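PDB 5XLM: Serine/threonine-protein kinase PknI from Mycobacterium tuberculosis, which phosphorylates proteins on serine and threonine, slows mycobacterial growth in the infected host, and carries the extracellular sensor domain described here. Local coordinates for residues Q130-P142 against L146-S156. Sequence-based numbering, arbitrary orientation.
Sequences QATTQLLALRPQP and LVGEMVVTVHS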
ATOM      1  N   GLN A 130      10.827   1.288  19.228  1.00 94.23           N
ATOM      2  CA  GLN A 130      11.520   0.102  18.737  1.00 88.57           C
ATOM      3  C   GLN A 130      11.502   0.032  17.211  1.00 77.48           C
ATOM      4  O   GLN A 130      10.553   0.479  16.566  1.00 68.16           O
ATOM      5  CB  GLN A 130      10.900  -1.164  19.335  1.00 92.99           C
ATOM      6  CG  GLN A 130       9.408  -1.309  19.081  1.00 93.04           C
ATOM      7  CD  GLN A 130       8.806  -2.504  19.797  1.00 92.64           C
ATOM      8  OE1 GLN A 130       9.479  -3.182  20.577  1.00 92.78           O
ATOM      9  NE2 GLN A 130       7.532  -2.775  19.531  1.00 89.05           N
ATOM     10  N   ALA A 131      12.563  -0.541  16.646  1.00 76.80           N
ATOM     11  CA  ALA A 131      12.727  -0.615  15.200  1.00 75.13           C
ATOM     12  C   ALA A 131      11.907  -1.764  14.629  1.00 68.75           C
ATOM     13  O   ALA A 131      11.952  -2.886  15.142  1.00 68.13           O
ATOM     14  CB  ALA A 131      14.202  -0.793  14.842  1.00 77.33           C
ATOM     15  N   THR A 132      11.159  -1.482  13.563  1.00 63.14           N
ATOM     16  CA  THR A 132      10.322  -2.476  12.910  1.00 50.13           C
ATOM     17  C   THR A 132      10.554  -2.440  11.406  1.00 44.79           C
ATOM     18  O   THR A 132      11.144  -1.501  10.867  1.00 51.57           O
ATOM     19  CB  THR A 132       8.826  -2.248  13.192  1.00 44.21           C
ATOM     20  OG1 THR A 132       8.388  -1.059  12.523  1.00 40.07           O
ATOM     21  CG2 THR A 132       8.565  -2.099  14.683  1.00 47.91           C
ATOM     22  N   THR A 133      10.082  -3.486  10.734  1.00 38.03           N
ATOM     23  CA  THR A 133       9.965  -3.507   9.282  1.00 42.33           C
ATOM     24  C   THR A 133       8.487  -3.526   8.923  1.00 39.65           C
ATOM     25  O   THR A 133       7.735  -4.374   9.417  1.00 37.91           O
ATOM     26  CB  THR A 133      10.671  -4.720   8.669  1.00 45.22           C
ATOM     27  OG1 THR A 133      10.008  -5.922   9.081  1.00 52.32           O
ATOM     28  CG2 THR A 133      12.128  -4.769   9.100  1.00 50.28           C
ATOM     29  N   GLN A 134       8.073  -2.588   8.080  1.00 38.62           N
ATOM     30  CA  GLN A 134       6.679  -2.455   7.685  1.00 35.63           C
ATOM     31  C   GLN A 134       6.567  -2.533   6.171  1.00 33.99           C
ATOM     32  O   GLN A 134       7.344  -1.902   5.447  1.00 37.00           O
ATOM     33  CB  GLN A 134       6.082  -1.141   8.197  1.00 35.40           C
ATOM     34  CG  GLN A 134       6.308  -0.920   9.680  1.00 51.53           C
ATOM     35  CD  GLN A 134       5.481   0.221  10.239  1.00 58.89           C
ATOM     36  OE1 GLN A 134       4.740   0.882   9.510  1.00 63.16           O
ATOM     37  NE2 GLN A 134       5.601   0.455  11.543  1.00 59.83           N
ATOM     38  N   LEU A 135       5.604  -3.319   5.699  1.00 28.17           N
ATOM     39  CA  LEU A 135       5.366  -3.456   4.271  1.00 24.10           C
ATOM     40  C   LEU A 135       3.878  -3.644   4.032  1.00 23.66           C
ATOM     41  O   LEU A 135       3.127  -4.030   4.932  1.00 24.31           O
ATOM     42  CB  LEU A 135       6.165  -4.622   3.669  1.00 21.79           C
ATOM     43  CG  LEU A 135       6.047  -6.030   4.266  1.00 28.61           C
ATOM     44  CD1 LEU A 135       4.808  -6.772   3.776  1.00 31.79           C
ATOM     45  CD2 LEU A 135       7.302  -6.830   3.951  1.00 32.56           C
ATOM     46  N   LEU A 136       3.463  -3.373   2.799  1.00 20.57           N
ATOM     47  CA  LEU A 136       2.089  -3.571   2.361  1.00 21.84           C
ATOM     48  C   LEU A 136       2.056  -4.670   1.309  1.00 20.98           C
ATOM     49  O   LEU A 136       2.830  -4.640   0.347  1.00 19.83           O
ATOM     50  CB  LEU A 136       1.500  -2.279   1.794  1.00 25.81           C
ATOM     51  CG  LEU A 136       0.041  -2.358   1.342  1.00 25.20           C
ATOM     52  CD1 LEU A 136      -0.856  -2.741   2.508  1.00 22.21           C
ATOM     53  CD2 LEU A 136      -0.409  -1.044   0.723  1.00 21.50           C
ATOM     54  N   ALA A 137       1.170  -5.641   1.501  1.00 17.59           N
ATOM     55  CA  ALA A 137       0.929  -6.687   0.518  1.00 16.33           C
ATOM     56  C   ALA A 137      -0.498  -6.546   0.018  1.00 19.55           C
ATOM     57  O   ALA A 137      -1.428  -6.417   0.819  1.00 16.99           O
ATOM     58  CB  ALA A 137       1.155  -8.080   1.111  1.00 16.44           C
ATOM     59  N   LEU A 138      -0.666  -6.550  -1.303  1.00 16.52           N
ATOM     60  CA  LEU A 138      -1.977  -6.425  -1.928  1.00 18.51           C
ATOM     61  C   LEU A 138      -2.135  -7.528  -2.960  1.00 20.99           C
ATOM     62  O   LEU A 138      -1.355  -7.604  -3.916  1.00 21.78           O
ATOM     63  CB  LEU A 138      -2.157  -5.050  -2.576  1.00 16.00           C
ATOM     64  CG  LEU A 138      -2.243  -3.862  -1.620  1.00 22.22           C
ATOM     65  CD1 LEU A 138      -2.386  -2.571  -2.401  1.00 20.49           C
ATOM     66  CD2 LEU A 138      -3.402  -4.040  -0.649  1.00 20.72           C
ATOM     67  N   ARG A 139      -3.141  -8.378  -2.769  1.00 22.13           N
ATOM     68  CA  ARG A 139      -3.378  -9.492  -3.670  1.00 18.49           C
ATOM     69  C   ARG A 139      -4.532  -9.160  -4.600  1.00 27.66           C
ATOM     70  O   ARG A 139      -5.627  -8.831  -4.118  1.00 28.37           O
ATOM     71  CB  ARG A 139      -3.676 -10.764  -2.885  1.00 21.10           C
ATOM     72  CG  ARG A 139      -2.489 -11.267  -2.084  1.00 18.75           C
ATOM     73  CD  ARG A 139      -2.661 -11.046  -0.590  1.00 18.67           C
ATOM     74  NE  ARG A 139      -1.419 -11.297   0.141  1.00 20.56           N
ATOM     75  CZ  ARG A 139      -1.325 -11.345   1.466  1.00 23.00           C
ATOM     76  NH1 ARG A 139      -2.406 -11.171   2.213  1.00 20.96           N
ATOM     77  NH2 ARG A 139      -0.151 -11.573   2.044  1.00 27.19           N
ATOM     78  N   PRO A 140      -4.344  -9.230  -5.916  1.00 21.87           N
ATOM     79  CA  PRO A 140      -5.438  -8.901  -6.838  1.00 26.37           C
ATOM     80  C   PRO A 140      -6.563  -9.916  -6.723  1.00 37.76           C
ATOM     81  O   PRO A 140      -6.339 -11.124  -6.819  1.00 39.14           O
ATOM     82  CB  PRO A 140      -4.774  -8.955  -8.221  1.00 22.36           C
ATOM     83  CG  PRO A 140      -3.296  -8.915  -7.953  1.00 31.45           C
ATOM     84  CD  PRO A 140      -3.106  -9.582  -6.628  1.00 16.64           C
ATOM     85  N   GLN A 141      -7.770  -9.404  -6.533  1.00 42.36           N
ATOM     86  CA  GLN A 141      -8.958 -10.231  -6.480  1.00 47.66           C
ATOM     87  C   GLN A 141      -9.430 -10.428  -7.917  1.00 57.64           C
ATOM     88  O   GLN A 141      -9.062  -9.652  -8.803  1.00 50.43           O
ATOM     89  CB  GLN A 141     -10.033  -9.601  -5.601  1.00 40.35           C
ATOM     90  CG  GLN A 141      -9.625  -9.527  -4.142  1.00 34.14           C
ATOM     91  CD  GLN A 141      -8.940 -10.796  -3.670  1.00 41.96           C
ATOM     92  OE1 GLN A 141      -9.474 -11.893  -3.816  1.00 52.30           O
ATOM     93  NE2 GLN A 141      -7.751 -10.650  -3.099  1.00 39.53           N
ATOM     94  N   PRO A 142     -10.256 -11.432  -8.164  1.00 74.31           N
ATOM     95  CA  PRO A 142     -10.728 -11.686  -9.527  1.00 81.64           C
ATOM     96  C   PRO A 142     -11.497 -10.493 -10.080  1.00 83.47           C
ATOM     97  O   PRO A 142     -11.414 -10.181 -11.266  1.00 85.69           O
ATOM     98  CB  PRO A 142     -11.667 -12.877  -9.345  1.00 85.91           C
ATOM     99  CG  PRO A 142     -11.096 -13.612  -8.181  1.00 84.25           C
ATOM    100  CD  PRO A 142     -10.523 -12.568  -7.264  1.00 78.57           C
ATOM    101  N   LEU A 146      -8.275  -5.066  -4.735  1.00 30.48           N
ATOM    102  CA  LEU A 146      -7.187  -5.829  -4.143  1.00 24.44           C
ATOM    103  C   LEU A 146      -7.399  -5.943  -2.642  1.00 25.06           C
ATOM    104  O   LEU A 146      -7.857  -4.995  -1.996  1.00 22.47           O
ATOM    105  CB  LEU A 146      -5.825  -5.177  -4.428  1.00 20.79           C
ATOM    106  CG  LEU A 146      -5.519  -4.837  -5.890  1.00 25.61           C
ATOM    107  CD1 LEU A 146      -5.664  -3.343  -6.139  1.00 23.50           C
ATOM    108  CD2 LEU A 146      -4.134  -5.325  -6.282  1.00 27.31           C
ATOM    109  N   VAL A 147      -7.065  -7.107  -2.094  1.00 24.30           N
ATOM    110  CA  VAL A 147      -7.162  -7.372  -0.666  1.00 23.68           C
ATOM    111  C   VAL A 147      -5.806  -7.858  -0.182  1.00 22.09           C
ATOM    112  O   VAL A 147      -5.159  -8.679  -0.841  1.00 20.00           O
ATOM    113  CB  VAL A 147      -8.263  -8.409  -0.352  1.00 28.29           C
ATOM    114  CG1 VAL A 147      -8.302  -8.714   1.136  1.00 27.90           C
ATOM    115  CG2 VAL A 147      -9.614  -7.904  -0.832  1.00 26.10           C
ATOM    116  N   GLY A 148      -5.368  -7.340   0.958  1.00 19.68           N
ATOM    117  CA  GLY A 148      -4.092  -7.746   1.502  1.00 19.56           C
ATOM    118  C   GLY A 148      -3.937  -7.402   2.965  1.00 20.41           C
ATOM    119  O   GLY A 148      -4.894  -7.500   3.737  1.00 20.47           O
ATOM    120  N   GLU A 149      -2.735  -6.995   3.362  1.00 21.09           N
ATOM    121  CA  GLU A 149      -2.487  -6.703   4.763  1.00 18.85           C
ATOM    122  C   GLU A 149      -1.209  -5.894   4.893  1.00 18.12           C
ATOM    123  O   GLU A 149      -0.317  -5.972   4.043  1.00 18.13           O
ATOM    124  CB  GLU A 149      -2.382  -7.987   5.593  1.00 21.29           C
ATOM    125  CG  GLU A 149      -1.277  -8.913   5.131  1.00 30.60           C
ATOM    126  CD  GLU A 149      -1.303 -10.260   5.824  1.00 31.90           C
ATOM    127  OE1 GLU A 149      -1.672 -10.318   7.017  1.00 31.79           O
ATOM    128  OE2 GLU A 149      -0.957 -11.267   5.167  1.00 38.93           O
ATOM    129  N   MET A 150      -1.140  -5.111   5.964  1.00 23.76           N
ATOM    130  CA  MET A 150       0.083  -4.429   6.356  1.00 24.26           C
ATOM    131  C   MET A 150       0.778  -5.268   7.421  1.00 29.20           C
ATOM    132  O   MET A 150       0.154  -5.662   8.412  1.00 28.07           O
ATOM    133  CB  MET A 150      -0.232  -3.027   6.877  1.00 27.99           C
ATOM    134  CG  MET A 150       0.977  -2.149   7.149  1.00 42.75           C
ATOM    135  SD  MET A 150       0.473  -0.445   7.470  1.00 62.00           S
ATOM    136  CE  MET A 150       1.788   0.118   8.549  1.00 65.87           C
ATOM    137  N   VAL A 151       2.057  -5.558   7.204  1.00 27.51           N
ATOM    138  CA  VAL A 151       2.818  -6.458   8.063  1.00 30.10           C
ATOM    139  C   VAL A 151       3.906  -5.652   8.754  1.00 31.90           C
ATOM    140  O   VAL A 151       4.760  -5.048   8.089  1.00 30.41           O
ATOM    141  CB  VAL A 151       3.420  -7.630   7.271  1.00 30.04           C
ATOM    142  CG1 VAL A 151       4.197  -8.549   8.197  1.00 27.21           C
ATOM    143  CG2 VAL A 151       2.324  -8.401   6.547  1.00 28.03           C
ATOM    144  N   VAL A 152       3.881  -5.647  10.082  1.00 29.26           N
ATOM    145  CA  VAL A 152       4.837  -4.908  10.897  1.00 30.96           C
ATOM    146  C   VAL A 152       5.567  -5.914  11.777  1.00 37.25           C
ATOM    147  O   VAL A 152       4.991  -6.443  12.736  1.00 35.88           O
ATOM    148  CB  VAL A 152       4.155  -3.828  11.745  1.00 39.54           C
ATOM    149  CG1 VAL A 152       5.195  -2.993  12.472  1.00 34.80           C
ATOM    150  CG2 VAL A 152       3.265  -2.953  10.873  1.00 36.68           C
ATOM    151  N   THR A 153       6.832  -6.176  11.457  1.00 37.92           N
ATOM    152  CA  THR A 153       7.655  -7.116  12.206  1.00 46.46           C
ATOM    153  C   THR A 153       8.589  -6.349  13.134  1.00 55.25           C
ATOM    154  O   THR A 153       9.338  -5.478  12.683  1.00 50.46           O
ATOM    155  CB  THR A 153       8.461  -8.007  11.260  1.00 41.94           C
ATOM    156  OG1 THR A 153       7.592  -8.547  10.257  1.00 40.74           O
ATOM    157  CG2 THR A 153       9.102  -9.152  12.026  1.00 43.73           C
ATOM    158  N   VAL A 154       8.550  -6.686  14.424  1.00 63.19           N
ATOM    159  CA  VAL A 154       9.273  -5.951  15.456  1.00 65.73           C
ATOM    160  C   VAL A 154      10.672  -6.530  15.623  1.00 72.16           C
ATOM    161  O   VAL A 154      10.863  -7.751  15.608  1.00 74.41           O
ATOM    162  CB  VAL A 154       8.500  -5.983  16.787  1.00 61.78           C
ATOM    163  CG1 VAL A 154       9.247  -5.201  17.848  1.00 69.66           C
ATOM    164  CG2 VAL A 154       7.094  -5.434  16.599  1.00 56.78           C
ATOM    165  N   HIS A 155      11.657  -5.644  15.793  1.00112.84           N
ATOM    166  CA  HIS A 155      13.054  -6.035  15.949  1.00113.65           C
ATOM    167  C   HIS A 155      13.674  -5.522  17.244  1.00115.55           C
ATOM    168  O   HIS A 155      14.892  -5.643  17.423  1.00113.95           O
ATOM    169  CB  HIS A 155      13.881  -5.545  14.755  1.00112.36           C
ATOM    170  CG  HIS A 155      13.533  -6.214  13.462  1.00112.74           C
ATOM    171  ND1 HIS A 155      12.261  -6.199  12.932  1.00112.62           N
ATOM    172  CD2 HIS A 155      14.296  -6.916  12.590  1.00114.05           C
ATOM    173  CE1 HIS A 155      12.253  -6.867  11.793  1.00112.72           C
ATOM    174  NE2 HIS A 155      13.475  -7.311  11.561  1.00113.59           N
ATOM    175  N   SER A 156      12.880  -4.949  18.144  1.00116.85           N
ATOM    176  CA  SER A 156      13.403  -4.423  19.404  1.00115.49           C
ATOM    177  C   SER A 156      12.322  -4.367  20.479  1.00114.79           C
ATOM    178  O   SER A 156      12.619  -4.275  21.671  1.00115.20           O
ATOM    179  CB  SER A 156      14.005  -3.030  19.198  1.00114.30           C
ATOM    180  OG  SER A 156      15.128  -3.073  18.334  1.00111.71           O
TER
HETATM  181  O   HOH W   1       6.956  -6.773   8.130  1.00 34.85           O
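Thr133, Leu135, Ala137 and Arg139 pair with Thr153, Val151, Glu149 and Val147 as the antiparallel hydrogen-bonded pairs of two strands whose axes run 157° apart. Each pair is closed by two backbone N-H...O bonds, and His155 N to Ala131 O (2.8 Å) adds one more at the far end.

Arg139 and Glu149 stand on one face and form a salt bridge. Both terminal nitrogens of Arg139 converge on a single oxygen: NH2 lies 3.2 Å and NH1 3.3 Å from Glu149 OE2. NH2 comes in on the anti lone pair, whereas NH1 meets the oxygen from above the carboxylate plane. The oxygen lies in the guanidinium plane, and the two flat groups are turned 72° apart. Arg139 NE is held separately by Gln108 of the neighbouring strand 108-117. The Arg139 chain bends at chi2 (108°), and its CD lies in front of Val147 O, close to the carbonyl plane.

Further along this face, Leu135 CD1 packs against Val151 CB at 3.9 Å. Thr133 and Thr153 then lie side by side, and a water joins Thr133 O to Thr153 OG1.

The two strands make a beta hairpin in the antiparallel sheet of the PknI sensor domain. Strand 108-117 flanks residues 131-140, and strand 165-174 flanks residues 146-154.

The other face carries Gln134, Val152 and Met150. The extended Gln134 side chain runs alongside Val152, with NE2 3.6 Å from Val152 CG1. NE2 also donates a weak bond to Thr132 OG1, which is hydrogen-bonded to Val116 O.

Near the turn, Leu138 CB meets Leu146 CB at 4.1 Å. Leu146 CD2 lies against Pro140 CA at 3.8 Å. Between these residues and Met150, Gly148 brings its CA to 3.1 Å from Ala137 O in a CA-H...O contact.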